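Local coordinates for glycerol uptake operon antiterminator regulatory protein (Listeria monocytogenes str. 4b, PDB 3KTS) that probably regulates the glycerol uptake operon by transcription antitermination in response to glycerol 3-phosphate, through a domain of TIM-barrel type, at residues V34-H39 and A61-G66; G54-L59 and C82-I87; G157-S162 and I174-S179; Q10-A15 and L28-M33. All coordinates share one frame; numbering follows the deposited sequence.

Contact 1: residues V34-H39 and A61-G66; sequences VMLETH and ADLVNG
N65 and E37 meet obliquely at the outer edge of this pairing, with the amide and carboxylate planes turned 67° apart. E37 reaches across on an extended chain whose CG is anti to the backbone N (chi1 -171°), but the bond from N65 ND2 to E37 OE1, 3.1 Å, is weak. T38 O accepts two bonds, from N65 ND2 at 3.2 Å and from N65 N at 3.0 Å. These two donors approach from opposite faces of the carbonyl plane, so one asparagine grips the oxygen twice. T38 N donates to L63 O at 3.1 Å, completing a short parallel ladder in which T38 pairs with V64 and H39 with N65. T38 and V64 share one sheet face, with OG1 of T38 3.4 Å from CG2 of V64; H39 and N65 share the other. Further back, the side chains of L36 and L63 run side by side and point the same way, though the exact placement of L63 is doubtful. L36 also lies near a bound molecule of unknown identity. The short strand 64-65, added alongside the outer end of barrel strand 32-39, forms part of the rim at the C-terminal end of a TIM-like barrel, where ligand sites of this fold lie.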
# COMPACT_ATOMS: atom_id res chain seq x y z
N VAL A 34 -6.31 0.33 3.23
CA VAL A 34 -5.33 -0.74 3.09
C VAL A 34 -5.68 -1.92 3.98
O VAL A 34 -5.97 -1.76 5.17
CB VAL A 34 -3.91 -0.26 3.43
CG1 VAL A 34 -2.96 -1.44 3.58
CG2 VAL A 34 -3.40 0.70 2.36
N MET A 35 -5.65 -3.12 3.41
CA MET A 35 -5.98 -4.34 4.15
C MET A 35 -4.75 -5.21 4.36
O MET A 35 -4.16 -5.71 3.40
CB MET A 35 -7.07 -5.13 3.42
CG MET A 35 -8.20 -5.60 4.32
SD MET A 35 -9.52 -6.42 3.40
CE MET A 35 -10.52 -5.02 2.92
N LEU A 36 -4.36 -5.39 5.62
CA LEU A 36 -3.01 -5.81 5.95
C LEU A 36 -2.92 -7.33 6.07
O LEU A 36 -2.35 -8.00 5.21
CB LEU A 36 -2.55 -5.16 7.25
CG LEU A 36 -1.81 -3.82 7.12
CD1 LEU A 36 -1.84 -3.06 8.43
CD2 LEU A 36 -0.38 -4.04 6.65
N GLU A 37 -3.49 -7.87 7.14
CA GLU A 37 -3.61 -9.31 7.30
C GLU A 37 -5.03 -9.79 7.01
O GLU A 37 -6.00 -9.19 7.46
CB GLU A 37 -3.21 -9.73 8.72
CG GLU A 37 -3.08 -11.23 8.91
CD GLU A 37 -2.98 -11.62 10.38
OE1 GLU A 37 -2.82 -12.83 10.66
OE2 GLU A 37 -3.06 -10.73 11.24
N THR A 38 -5.14 -10.87 6.24
CA THR A 38 -6.44 -11.37 5.80
C THR A 38 -6.46 -12.89 5.79
O THR A 38 -5.44 -13.54 6.00
CB THR A 38 -6.79 -10.85 4.40
OG1 THR A 38 -5.68 -11.05 3.51
CG2 THR A 38 -7.13 -9.37 4.45
N HIS A 39 -7.64 -13.46 5.56
CA HIS A 39 -7.79 -14.90 5.45
C HIS A 39 -8.42 -15.19 4.10
O HIS A 39 -9.42 -14.57 3.74
CB HIS A 39 -8.65 -15.43 6.61
CG HIS A 39 -8.15 -14.99 7.95
ND1 HIS A 39 -8.49 -13.78 8.52
CD2 HIS A 39 -7.30 -15.59 8.82
CE1 HIS A 39 -7.88 -13.66 9.69
NE2 HIS A 39 -7.16 -14.74 9.90
N ALA A 61 -0.95 -8.57 -0.85
CA ALA A 61 -0.88 -9.89 -1.48
C ALA A 61 -0.04 -10.88 -0.68
O ALA A 61 -0.29 -12.08 -0.70
CB ALA A 61 -0.32 -9.74 -2.87
N ASP A 62 0.94 -10.35 0.05
CA ASP A 62 1.86 -11.17 0.83
C ASP A 62 1.28 -11.61 2.18
O ASP A 62 1.76 -12.58 2.77
CB ASP A 62 3.18 -10.42 1.04
CG ASP A 62 3.88 -10.11 -0.27
OD1 ASP A 62 4.70 -9.17 -0.29
OD2 ASP A 62 3.62 -10.80 -1.28
N LEU A 63 0.25 -10.90 2.64
CA LEU A 63 -0.33 -11.12 3.96
C LEU A 63 -1.69 -11.86 3.96
O LEU A 63 -2.44 -11.80 4.94
CB LEU A 63 -0.47 -9.78 4.70
CG LEU A 63 0.80 -9.00 5.04
CD1 LEU A 63 0.44 -7.66 5.63
CD2 LEU A 63 1.72 -9.77 6.00
N VAL A 64 -1.98 -12.56 2.87
CA VAL A 64 -3.21 -13.35 2.78
C VAL A 64 -2.96 -14.78 3.26
O VAL A 64 -2.47 -15.62 2.51
CB VAL A 64 -3.78 -13.37 1.34
CG1 VAL A 64 -5.14 -14.08 1.31
CG2 VAL A 64 -3.89 -11.96 0.76
N ASN A 65 -3.31 -15.03 4.51
CA ASN A 65 -3.18 -16.37 5.10
C ASN A 65 -3.91 -17.47 4.32
O ASN A 65 -5.10 -17.36 3.99
CB ASN A 65 -3.63 -16.35 6.56
CG ASN A 65 -2.67 -15.60 7.45
OD1 ASN A 65 -1.51 -16.01 7.62
ND2 ASN A 65 -3.13 -14.50 8.02
N GLY A 66 -3.15 -18.52 4.00
CA GLY A 66 -3.65 -19.65 3.22
C GLY A 66 -3.33 -19.56 1.75
O GLY A 66 -3.49 -20.54 1.02

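Contact 2: residues G54-L59 and C82-I87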
# COMPACT_ATOMS: atom_id res chain seq x y z
N GLY A 54 -18.35 2.22 -0.54
CA GLY A 54 -17.68 3.27 -1.31
C GLY A 54 -16.19 3.41 -1.07
O GLY A 54 -15.59 4.43 -1.41
N LYS A 55 -15.58 2.37 -0.48
CA LYS A 55 -14.16 2.38 -0.16
C LYS A 55 -13.38 1.54 -1.15
O LYS A 55 -13.74 0.39 -1.43
CB LYS A 55 -13.90 1.87 1.27
CG LYS A 55 -14.60 2.65 2.38
CD LYS A 55 -14.26 4.13 2.29
CE LYS A 55 -15.21 4.97 3.11
NZ LYS A 55 -14.85 4.92 4.55
N LYS A 56 -12.32 2.12 -1.70
CA LYS A 56 -11.43 1.41 -2.61
C LYS A 56 -10.31 0.70 -1.84
O LYS A 56 -9.71 1.27 -0.93
CB LYS A 56 -10.89 2.36 -3.67
CG LYS A 56 -11.91 2.71 -4.75
CD LYS A 56 -11.44 3.87 -5.62
CE LYS A 56 -12.18 3.93 -6.95
NZ LYS A 56 -11.55 3.05 -7.97
N VAL A 57 -10.04 -0.56 -2.20
CA VAL A 57 -9.16 -1.42 -1.41
C VAL A 57 -7.77 -1.66 -2.02
O VAL A 57 -7.64 -2.06 -3.19
CB VAL A 57 -9.83 -2.78 -1.08
CG1 VAL A 57 -8.91 -3.67 -0.24
CG2 VAL A 57 -11.12 -2.56 -0.34
N LEU A 58 -6.74 -1.38 -1.22
CA LEU A 58 -5.38 -1.79 -1.52
C LEU A 58 -5.07 -3.02 -0.66
O LEU A 58 -5.03 -2.93 0.57
CB LEU A 58 -4.40 -0.65 -1.24
CG LEU A 58 -4.74 0.68 -1.95
CD1 LEU A 58 -4.01 1.87 -1.34
CD2 LEU A 58 -4.48 0.58 -3.46
N LEU A 59 -4.86 -4.16 -1.31
CA LEU A 59 -4.71 -5.44 -0.61
C LEU A 59 -3.27 -5.96 -0.58
O LEU A 59 -2.63 -6.11 -1.62
CB LEU A 59 -5.64 -6.50 -1.21
CG LEU A 59 -5.48 -7.94 -0.70
CD1 LEU A 59 -5.80 -8.05 0.79
CD2 LEU A 59 -6.31 -8.93 -1.51
N CYS A 82 -10.53 -9.15 -6.83
CA CYS A 82 -10.61 -7.78 -7.37
C CYS A 82 -10.61 -6.65 -6.34
O CYS A 82 -11.64 -5.99 -6.15
CB CYS A 82 -11.81 -7.64 -8.31
SG CYS A 82 -11.99 -9.01 -9.46
N PRO A 83 -9.46 -6.41 -5.66
CA PRO A 83 -9.37 -5.13 -4.98
C PRO A 83 -9.09 -4.04 -6.00
O PRO A 83 -9.04 -4.30 -7.19
CB PRO A 83 -8.17 -5.32 -4.05
CG PRO A 83 -7.33 -6.33 -4.73
CD PRO A 83 -8.27 -7.25 -5.43
N ASP A 84 -8.91 -2.81 -5.54
CA ASP A 84 -8.63 -1.71 -6.45
C ASP A 84 -7.14 -1.57 -6.72
O ASP A 84 -6.73 -0.89 -7.67
CB ASP A 84 -9.25 -0.43 -5.91
CG ASP A 84 -10.76 -0.55 -5.76
OD1 ASP A 84 -11.48 -0.03 -6.64
OD2 ASP A 84 -11.22 -1.18 -4.79
N GLY A 85 -6.33 -2.23 -5.89
CA GLY A 85 -4.89 -2.29 -6.06
C GLY A 85 -4.30 -3.39 -5.20
O GLY A 85 -4.93 -3.83 -4.24
N ILE A 86 -3.10 -3.85 -5.56
CA ILE A 86 -2.38 -4.84 -4.74
C ILE A 86 -1.01 -4.35 -4.27
O ILE A 86 -0.34 -3.55 -4.93
CB ILE A 86 -2.24 -6.25 -5.40
CG1 ILE A 86 -1.12 -6.28 -6.44
CG2 ILE A 86 -3.57 -6.73 -5.99
CD1 ILE A 86 -0.31 -7.56 -6.44
N ILE A 87 -0.60 -4.83 -3.10
CA ILE A 87 0.71 -4.49 -2.57
C ILE A 87 1.47 -5.77 -2.35
O ILE A 87 0.98 -6.68 -1.67
CB ILE A 87 0.62 -3.70 -1.24
CG1 ILE A 87 -0.17 -2.40 -1.45
CG2 ILE A 87 2.02 -3.40 -0.70
CD1 ILE A 87 -0.67 -1.77 -0.18
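D84 and K56 are brought together by matching first torsions: in each, CG is anti to its own carbonyl carbon (chi1 -60° in D84, -76° in K56), and the two side chains then cross at about a right angle. A bend at chi4 of K56 (-86°) places NZ 3.4 Å from D84 OD1, a salt bridge whose hydrogen bond is weak. The other carboxylate oxygen is better engaged. V57 N points at D84 OD2 over 2.9 Å, nearly straight at the hydrogen, though it arrives from above the carboxylate plane; Q51 NE2 is a second donor to OD2. V57 O in turn accepts D84 N at 2.8 Å, in the carbonyl plane, and G85 N more weakly. Beyond this point the strands settle into parallel pairing: L59 N donates to G85 O at 2.9 Å, and I87 N to L59 O at 2.8 Å. G85 has no side chain, and CD2 of L58 packs 3.9 Å from its CA. P83 places CG 3.9 Å from CB of L59. The carboxylate thus receives two N-H donors at one oxygen and a lysine ammonium at the other, which would be expected to stabilise its negative charge. Because V57 both donates to the D84 side chain and accepts from its backbone N-H, the polar groups fix the start of the pairing, whereas the hydrophobic contacts line its two faces.

Contact 3: residues G157-S162 and I174-S179; sequences GLIETS and IAVTTS
I159 and V176 form the centre of a small, buried, apolar contact between the loop that follows strand 153-156 and the last strand of the barrel, 173-178. The segments bury 149 Å² in total and share no hydrogen bonds; what holds them is chiefly the meeting of these two side chains. They reach toward each other tip to tip, CD1 of I159 lying 3.7 Å from CG1 of V176. With its CG1 anti to the backbone N (chi1 172°), V176 presents that methyl to I159. The same CD1 also rests 3.7 Å from T177 O. T178 OG1 approaches I159 O at 3.6 Å, but its strongest polar partner is N180 N. G157 has positive phi (98°), a backbone shape that suits its lack of a side chain. Close by, L158 N and S179 OG each hydrogen-bond a bound molecule of unknown identity, with a weaker bond from T178 OG1. This site, between the ends of the last two strands, is consistent with the phosphate-binding position known from many TIM barrels. Helix 162-169, which begins after T161 at its N-cap, covers the contact: V165 packs against both I159 and V176, and V168 against V176. T177 instead packs on I154 of strand 153-156 and on I13 of strand 12-16, and its OG1 bonds to E132.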
# COMPACT_ATOMS: atom_id res chain seq x y z
N GLY A 157 4.43 2.99 8.23
CA GLY A 157 5.16 2.39 9.34
C GLY A 157 5.62 3.41 10.36
O GLY A 157 6.33 4.36 10.02
N LEU A 158 5.18 3.20 11.60
CA LEU A 158 5.64 3.95 12.77
C LEU A 158 5.25 5.43 12.83
O LEU A 158 5.79 6.18 13.65
CB LEU A 158 7.15 3.78 12.98
CG LEU A 158 7.67 2.36 13.19
CD1 LEU A 158 9.18 2.36 13.35
CD2 LEU A 158 6.99 1.70 14.38
N ILE A 159 4.31 5.86 11.99
CA ILE A 159 3.83 7.24 12.04
C ILE A 159 2.83 7.44 13.18
O ILE A 159 1.69 6.97 13.09
CB ILE A 159 3.22 7.75 10.72
CG1 ILE A 159 4.17 7.57 9.53
CG2 ILE A 159 2.91 9.22 10.83
CD1 ILE A 159 3.84 6.38 8.69
N GLU A 160 3.27 8.14 14.22
CA GLU A 160 2.46 8.44 15.40
C GLU A 160 1.78 9.81 15.33
O GLU A 160 0.65 9.97 15.78
CB GLU A 160 3.33 8.39 16.67
CG GLU A 160 3.87 7.01 17.07
CD GLU A 160 4.77 7.08 18.31
OE1 GLU A 160 5.57 8.03 18.43
OE2 GLU A 160 4.69 6.16 19.16
N THR A 161 2.48 10.80 14.78
CA THR A 161 2.04 12.20 14.87
C THR A 161 1.73 12.82 13.52
O THR A 161 2.11 12.29 12.48
CB THR A 161 3.08 13.10 15.62
OG1 THR A 161 4.24 13.30 14.80
CG2 THR A 161 3.51 12.49 16.95
N SER A 162 1.03 13.95 13.54
CA SER A 162 0.74 14.73 12.34
C SER A 162 1.99 15.46 11.84
O SER A 162 2.08 15.77 10.65
CB SER A 162 -0.38 15.74 12.59
OG SER A 162 -1.63 15.23 12.19
N ILE A 174 3.56 10.89 -1.63
CA ILE A 174 2.27 11.22 -2.23
C ILE A 174 1.15 11.04 -1.20
O ILE A 174 0.15 11.76 -1.23
CB ILE A 174 2.05 10.39 -3.55
CG1 ILE A 174 0.79 10.80 -4.31
CG2 ILE A 174 2.05 8.90 -3.30
CD1 ILE A 174 0.55 10.00 -5.57
N ALA A 175 1.35 10.10 -0.27
CA ALA A 175 0.42 9.82 0.83
C ALA A 175 1.10 8.98 1.91
O ALA A 175 2.25 8.56 1.76
CB ALA A 175 -0.84 9.10 0.32
N VAL A 176 0.37 8.75 3.00
CA VAL A 176 0.86 7.99 4.14
C VAL A 176 -0.08 6.81 4.38
O VAL A 176 -1.29 6.96 4.27
CB VAL A 176 0.92 8.89 5.40
CG1 VAL A 176 1.24 8.08 6.65
CG2 VAL A 176 1.96 9.98 5.22
N THR A 177 0.48 5.63 4.66
CA THR A 177 -0.32 4.53 5.19
C THR A 177 0.00 4.33 6.66
O THR A 177 1.16 4.44 7.06
CB THR A 177 -0.11 3.19 4.46
OG1 THR A 177 1.29 2.92 4.34
CG2 THR A 177 -0.73 3.22 3.09
N THR A 178 -1.03 4.04 7.44
CA THR A 178 -0.89 3.93 8.89
C THR A 178 -2.09 3.22 9.54
O THR A 178 -3.22 3.33 9.08
CB THR A 178 -0.69 5.32 9.54
OG1 THR A 178 -0.64 5.19 10.96
CG2 THR A 178 -1.80 6.28 9.15
N SER A 179 -1.80 2.49 10.61
CA SER A 179 -2.86 1.90 11.42
C SER A 179 -2.96 2.60 12.78
O SER A 179 -3.58 2.08 13.70
CB SER A 179 -2.62 0.40 11.61
OG SER A 179 -1.32 0.14 12.10

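Contact 4: residues Q10-A15 and L28-M33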
# COMPACT_ATOMS: atom_id res chain seq x y z
N GLN A 10 -5.64 12.73 -0.87
CA GLN A 10 -5.88 11.84 0.25
C GLN A 10 -4.54 11.53 0.90
O GLN A 10 -3.72 10.81 0.32
CB GLN A 10 -6.57 10.56 -0.18
CG GLN A 10 -7.07 9.74 0.99
CD GLN A 10 -7.56 8.39 0.57
OE1 GLN A 10 -7.80 8.14 -0.61
NE2 GLN A 10 -7.72 7.49 1.54
N SER A 11 -4.32 12.09 2.08
CA SER A 11 -3.02 12.05 2.76
C SER A 11 -2.86 10.82 3.64
O SER A 11 -1.79 10.21 3.68
CB SER A 11 -2.82 13.31 3.58
OG SER A 11 -2.85 14.45 2.74
N ILE A 12 -3.92 10.47 4.36
CA ILE A 12 -3.93 9.27 5.19
C ILE A 12 -4.69 8.17 4.45
O ILE A 12 -5.82 8.37 3.98
CB ILE A 12 -4.53 9.54 6.60
CG1 ILE A 12 -3.47 10.12 7.53
CG2 ILE A 12 -5.04 8.26 7.25
CD1 ILE A 12 -3.37 11.62 7.49
N ILE A 13 -4.02 7.03 4.30
CA ILE A 13 -4.66 5.83 3.81
C ILE A 13 -4.65 4.87 4.98
O ILE A 13 -3.61 4.30 5.31
CB ILE A 13 -3.90 5.25 2.60
CG1 ILE A 13 -3.69 6.32 1.52
CG2 ILE A 13 -4.66 4.05 2.05
CD1 ILE A 13 -2.89 5.85 0.31
N PRO A 14 -5.80 4.73 5.67
CA PRO A 14 -5.89 3.86 6.84
C PRO A 14 -5.56 2.41 6.53
O PRO A 14 -5.87 1.91 5.45
CB PRO A 14 -7.37 3.99 7.25
CG PRO A 14 -8.07 4.48 6.05
CD PRO A 14 -7.09 5.39 5.39
N ALA A 15 -4.91 1.74 7.49
CA ALA A 15 -4.46 0.37 7.31
C ALA A 15 -5.12 -0.54 8.32
O ALA A 15 -4.88 -0.43 9.52
CB ALA A 15 -2.94 0.30 7.42
N LEU A 28 -15.67 6.71 7.61
CA LEU A 28 -14.72 7.80 7.38
C LEU A 28 -14.77 8.37 5.97
O LEU A 28 -15.13 7.68 5.02
CB LEU A 28 -13.30 7.36 7.73
CG LEU A 28 -12.70 7.79 9.07
CD1 LEU A 28 -13.49 7.32 10.29
CD2 LEU A 28 -11.27 7.28 9.15
N ASP A 29 -14.38 9.64 5.84
CA ASP A 29 -14.48 10.38 4.59
C ASP A 29 -13.41 9.97 3.57
O ASP A 29 -13.54 10.24 2.37
CB ASP A 29 -14.41 11.88 4.87
CG ASP A 29 -15.03 12.72 3.76
OD1 ASP A 29 -16.24 13.01 3.84
OD2 ASP A 29 -14.30 13.09 2.81
N LEU A 30 -12.36 9.31 4.06
CA LEU A 30 -11.24 8.85 3.24
C LEU A 30 -11.67 7.71 2.32
O LEU A 30 -12.28 6.75 2.78
CB LEU A 30 -10.08 8.41 4.14
CG LEU A 30 -9.66 9.36 5.27
CD1 LEU A 30 -8.97 8.60 6.39
CD2 LEU A 30 -8.77 10.51 4.77
N THR A 31 -11.35 7.81 1.04
CA THR A 31 -11.82 6.85 0.04
C THR A 31 -10.99 5.55 -0.08
O THR A 31 -11.56 4.46 -0.14
CB THR A 31 -12.07 7.51 -1.36
OG1 THR A 31 -12.13 6.51 -2.38
CG2 THR A 31 -10.99 8.55 -1.70
N TYR A 32 -9.66 5.67 -0.12
CA TYR A 32 -8.78 4.48 -0.19
C TYR A 32 -8.38 3.90 1.17
O TYR A 32 -8.03 4.64 2.10
CB TYR A 32 -7.51 4.79 -0.99
CG TYR A 32 -7.67 4.59 -2.48
CD1 TYR A 32 -8.09 5.63 -3.30
CD2 TYR A 32 -7.38 3.36 -3.06
CE1 TYR A 32 -8.22 5.44 -4.67
CE2 TYR A 32 -7.51 3.16 -4.42
CZ TYR A 32 -7.93 4.20 -5.22
OH TYR A 32 -8.07 4.00 -6.56
N MET A 33 -8.44 2.58 1.27
CA MET A 33 -8.04 1.87 2.49
C MET A 33 -7.01 0.78 2.19
O MET A 33 -6.85 0.35 1.04
CB MET A 33 -9.26 1.26 3.19
CG MET A 33 -9.79 -0.02 2.54
SD MET A 33 -10.47 -1.15 3.77
CE MET A 33 -12.11 -0.46 3.99
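P14 and M33 bring the parallel backbones of strands 12-16 and 32-39 to 5.2 Å between their CA atoms, whereas Q10 and L30 stand 6.8 Å apart by the same measure, so the chains splay toward their N-terminal ends. The side chain of Q10 spans that gap. It is fully extended, with CG anti to the backbone N (chi1 -169°), and its terminal amide pairs with the backbone of Y32, the oxygen taking the N-H and the nitrogen giving to the C=O. Y32 N donates to Q10 OE1 at 3.1 Å, meeting the oxygen from the side (C=O...N angle 97°), while Q10 NE2 donates to Y32 O at 2.9 Å, in the carbonyl plane and on a lone pair. NE2 donates also to I12 O of its own segment at 3.2 Å, so three bonds hold the amide. OE1 sits in plane at the edge of the Y32 ring. Where the strands come together, P14 sets CD 3.5 Å from Y32 O. L30 packs its CD1 3.9 Å from CD of P14 and 4.0 Å from CG2 of I12, crossing both side chains obliquely. CG2 of I13 lies against CB of Y32, whose ring meets F7 edge-to-face. With helix 20-25 joining them, the two strands make a beta-alpha-beta crossover, the repeating element of the TIM barrel, here the first such unit of the chain, joined at the N-terminal ends of its strands.

From the N terminus, contact 4 comes first, closing the beta-alpha-beta unit of strand 12-16, helix 20-25 and strand 32-39. Contact 1 then opens further along strand 32-39 and closes at 61-66. Contact 2 starts inside that loop, at 54-59, and ends beyond it at 82-87, so contacts 1 and 2 cross; they share sheet neighbours, with M35 N bonded to L58 O. Contact 3 stands in series, far along the chain, closing the loop round helix 162-169. Its strand 173-178 returns to strand 12-16, where V176 pairs with S11 and I13, so contacts 3 and 4 join the two ends of the barrel sheet.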